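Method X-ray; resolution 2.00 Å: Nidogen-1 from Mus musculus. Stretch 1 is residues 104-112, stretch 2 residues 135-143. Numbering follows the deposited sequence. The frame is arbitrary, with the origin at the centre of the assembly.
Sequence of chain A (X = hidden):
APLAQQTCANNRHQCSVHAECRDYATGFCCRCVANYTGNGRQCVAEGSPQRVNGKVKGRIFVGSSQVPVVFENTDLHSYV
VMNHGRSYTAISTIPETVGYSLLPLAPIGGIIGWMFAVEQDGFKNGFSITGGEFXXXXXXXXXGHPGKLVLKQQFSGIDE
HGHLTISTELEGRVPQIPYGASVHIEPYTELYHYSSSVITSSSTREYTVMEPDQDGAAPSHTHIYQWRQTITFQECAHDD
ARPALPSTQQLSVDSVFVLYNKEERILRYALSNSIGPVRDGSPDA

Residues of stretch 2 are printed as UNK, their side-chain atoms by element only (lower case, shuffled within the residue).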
# COMPACT_ATOMS: atom_id res chain seq x y z
N PRO A 104 -2.90 11.10 9.26
CA PRO A 104 -2.67 11.77 7.98
C PRO A 104 -1.53 11.18 7.15
O PRO A 104 -1.41 11.46 5.96
CB PRO A 104 -2.36 13.22 8.38
CG PRO A 104 -2.98 13.35 9.75
CD PRO A 104 -2.66 12.02 10.38
N LEU A 105 -0.69 10.36 7.78
CA LEU A 105 0.48 9.79 7.12
C LEU A 105 0.28 8.55 6.25
O LEU A 105 1.06 7.59 6.32
CB LEU A 105 1.56 9.50 8.17
CG LEU A 105 1.83 10.67 9.13
CD1 LEU A 105 2.85 10.25 10.18
CD2 LEU A 105 2.34 11.87 8.34
N ALA A 106 -0.74 8.57 5.40
CA ALA A 106 -1.03 7.46 4.51
C ALA A 106 0.18 7.05 3.66
O ALA A 106 0.32 5.88 3.30
CB ALA A 106 -2.20 7.81 3.61
N PRO A 107 1.06 8.01 3.30
CA PRO A 107 2.24 7.67 2.48
C PRO A 107 3.16 6.62 3.11
O PRO A 107 4.06 6.10 2.44
CB PRO A 107 2.93 9.02 2.30
CG PRO A 107 1.77 9.96 2.22
CD PRO A 107 0.90 9.47 3.37
N ILE A 108 2.96 6.31 4.39
CA ILE A 108 3.76 5.28 5.04
C ILE A 108 3.45 3.98 4.30
O ILE A 108 4.34 3.19 4.02
CB ILE A 108 3.39 5.13 6.54
CG1 ILE A 108 4.01 6.28 7.35
CG2 ILE A 108 3.89 3.79 7.08
CD1 ILE A 108 3.61 6.27 8.82
N GLY A 109 2.18 3.78 3.98
CA GLY A 109 1.77 2.60 3.24
C GLY A 109 1.70 2.91 1.76
O GLY A 109 1.80 2.01 0.92
N GLY A 110 1.54 4.19 1.44
CA GLY A 110 1.45 4.61 0.05
C GLY A 110 2.61 4.22 -0.87
O GLY A 110 2.42 4.13 -2.08
N ILE A 111 3.80 4.00 -0.31
CA ILE A 111 4.95 3.61 -1.12
C ILE A 111 4.68 2.23 -1.73
O ILE A 111 5.15 1.91 -2.82
CB ILE A 111 6.25 3.58 -0.27
CG1 ILE A 111 7.46 3.25 -1.16
CG2 ILE A 111 6.13 2.56 0.85
CD1 ILE A 111 7.80 4.33 -2.17
N ILE A 112 3.89 1.41 -1.03
CA ILE A 112 3.56 0.08 -1.53
C ILE A 112 2.59 0.21 -2.71
O ILE A 112 2.59 -0.62 -3.62
CB ILE A 112 2.96 -0.79 -0.41
CG1 ILE A 112 3.99 -0.94 0.72
CG2 ILE A 112 2.56 -2.15 -0.95
CD1 ILE A 112 3.50 -1.69 1.94
N UNK A 135 15.93 1.79 -1.31
CA UNK A 135 15.90 2.56 -0.07
C UNK A 135 15.05 3.80 -0.32
O UNK A 135 15.16 4.44 -1.36
o UNK A 135 18.17 1.91 0.54
c UNK A 135 17.24 3.86 1.63
c UNK A 135 17.31 3.04 0.34
N UNK A 136 14.20 4.13 0.65
CA UNK A 136 13.33 5.30 0.56
C UNK A 136 13.61 6.25 1.72
O UNK A 136 13.47 5.87 2.88
c UNK A 136 7.25 6.70 1.41
c UNK A 136 11.85 4.88 0.63
c UNK A 136 10.86 6.05 0.54
n UNK A 136 6.35 7.58 0.98
n UNK A 136 8.47 6.69 0.88
c UNK A 136 9.53 5.74 1.24
n UNK A 136 6.92 5.82 2.34
N UNK A 137 14.04 7.47 1.40
CA UNK A 137 14.29 8.48 2.42
C UNK A 137 13.18 9.51 2.22
O UNK A 137 13.07 10.08 1.15
n UNK A 137 18.66 8.81 0.63
c UNK A 137 18.12 9.09 1.82
c UNK A 137 16.87 8.30 2.20
o UNK A 137 18.59 9.94 2.59
c UNK A 137 15.63 9.19 2.20
N UNK A 138 12.36 9.73 3.25
CA UNK A 138 11.28 10.71 3.12
C UNK A 138 11.19 11.67 4.30
O UNK A 138 11.60 11.35 5.42
c UNK A 138 9.94 9.99 2.94
N UNK A 139 10.65 12.86 4.04
CA UNK A 139 10.47 13.87 5.07
C UNK A 139 9.12 14.53 4.86
O UNK A 139 8.67 14.69 3.72
c UNK A 139 11.55 14.94 5.00
c UNK A 139 13.93 15.63 5.43
c UNK A 139 12.94 14.48 5.37
o UNK A 139 13.50 16.79 5.24
o UNK A 139 15.13 15.38 5.68
N UNK A 140 8.46 14.90 5.95
CA UNK A 140 7.18 15.58 5.85
C UNK A 140 7.14 16.77 6.80
O UNK A 140 7.46 16.66 7.99
c UNK A 140 6.10 14.08 7.58
c UNK A 140 5.99 14.62 6.16
c UNK A 140 4.68 15.35 5.97
N UNK A 141 6.78 17.93 6.26
CA UNK A 141 6.68 19.15 7.04
C UNK A 141 5.20 19.52 7.09
O UNK A 141 4.54 19.56 6.06
c UNK A 141 7.43 20.33 6.38
o UNK A 141 8.82 20.00 6.26
c UNK A 141 7.30 21.58 7.23
N UNK A 142 4.69 19.76 8.30
CA UNK A 142 3.29 20.17 8.47
C UNK A 142 3.36 21.69 8.56
O UNK A 142 3.87 22.25 9.54
c UNK A 142 2.70 19.58 9.75
c UNK A 142 3.72 17.28 9.90
c UNK A 142 3.62 15.88 9.90
c UNK A 142 2.59 18.08 9.75
c UNK A 142 1.35 17.46 9.60
c UNK A 142 1.24 16.06 9.60
c UNK A 142 2.38 15.27 9.75
N UNK A 143 2.85 22.37 7.54
CA UNK A 143 2.90 23.83 7.49
C UNK A 143 2.26 24.51 8.69
O UNK A 143 1.10 24.27 9.02
c UNK A 143 2.25 24.33 6.19
c UNK A 143 2.73 23.66 4.89
c UNK A 143 4.25 23.54 4.88
c UNK A 143 2.26 24.50 3.70

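Position 135 has three side-chain atoms, a carbon carrying one oxygen and one carbon. This beta-branched hydroxyl pattern is that of threonine; Thr-135 lies out of reach of stretch 1, and its hydroxyl is hydrogen-bonded elsewhere in the structure.

At position 136 a chain of three carbons leads to a nitrogen and then to a carbon bearing two further nitrogens. Its CA-to-CB bond points toward stretch 1 and the chain is extended, so that both terminal nitrogens approach the backbone oxygen of Pro-107. A guanidinium on three carbons identifies Arg-136. Its NH1 donates to Pro-107 O at 2.9 Å and its NH2 donates to the same Pro-107 O at 3.1 Å, so the carbonyl is held in a fork near the guanidinium plane. Ile-111 covers one face of the group, its CB 3.5 Å from Arg-136 NH1.

Position 137 has three carbons, the third carrying one oxygen and one nitrogen. A terminal amide at this length is glutamine, and Gln-137 makes no contact with stretch 1. Position 138 has a single side-chain carbon and is therefore alanine. Ala-138 is buried, but its CB stays 7.1 Å from the nearest atom of stretch 1, Pro-107 CB.

At position 139 three carbons end in two oxygens, the carboxylate of glutamate; Glu-139 does not reach the helix segment. Position 140 has three carbons, forked at the first, one of which comes 4.4 Å from Leu-105 CD2. The fork defines valine; the CA-to-CB bond of Val-140 points toward stretch 1, and the loose apolar contact is made by CG1.

Position 141 repeats the pattern of one carbon carrying an oxygen and a carbon. It is Thr-141, out of reach of stretch 1. Position 142 shows one carbon followed by a planar six-carbon ring without a hydroxyl, and a ring carbon comes 3.7 Å from Leu-105 CD2. This is phenylalanine; the CA-to-CB bond of Phe-142 points toward stretch 1, and the ring atom in contact is CZ. Position 143 has four carbons forked at the second, as in leucine; exposed Leu-143 makes no contact here.

The contact is carried by Arg-136, Val-140 and Phe-142; Ala-138, between the first two in the alternation, is too short to reach. Arg-136 spans from the strand to the helix, by polar bonds to a backbone carbonyl and by packing against Ile-111, whereas Val-140 and Phe-142 meet the end of Leu-105. The result is a small interface of 280 Å², polar and apolar at one end and purely apolar at the other.

Stretch 2 135-143: TRQAEVTFL
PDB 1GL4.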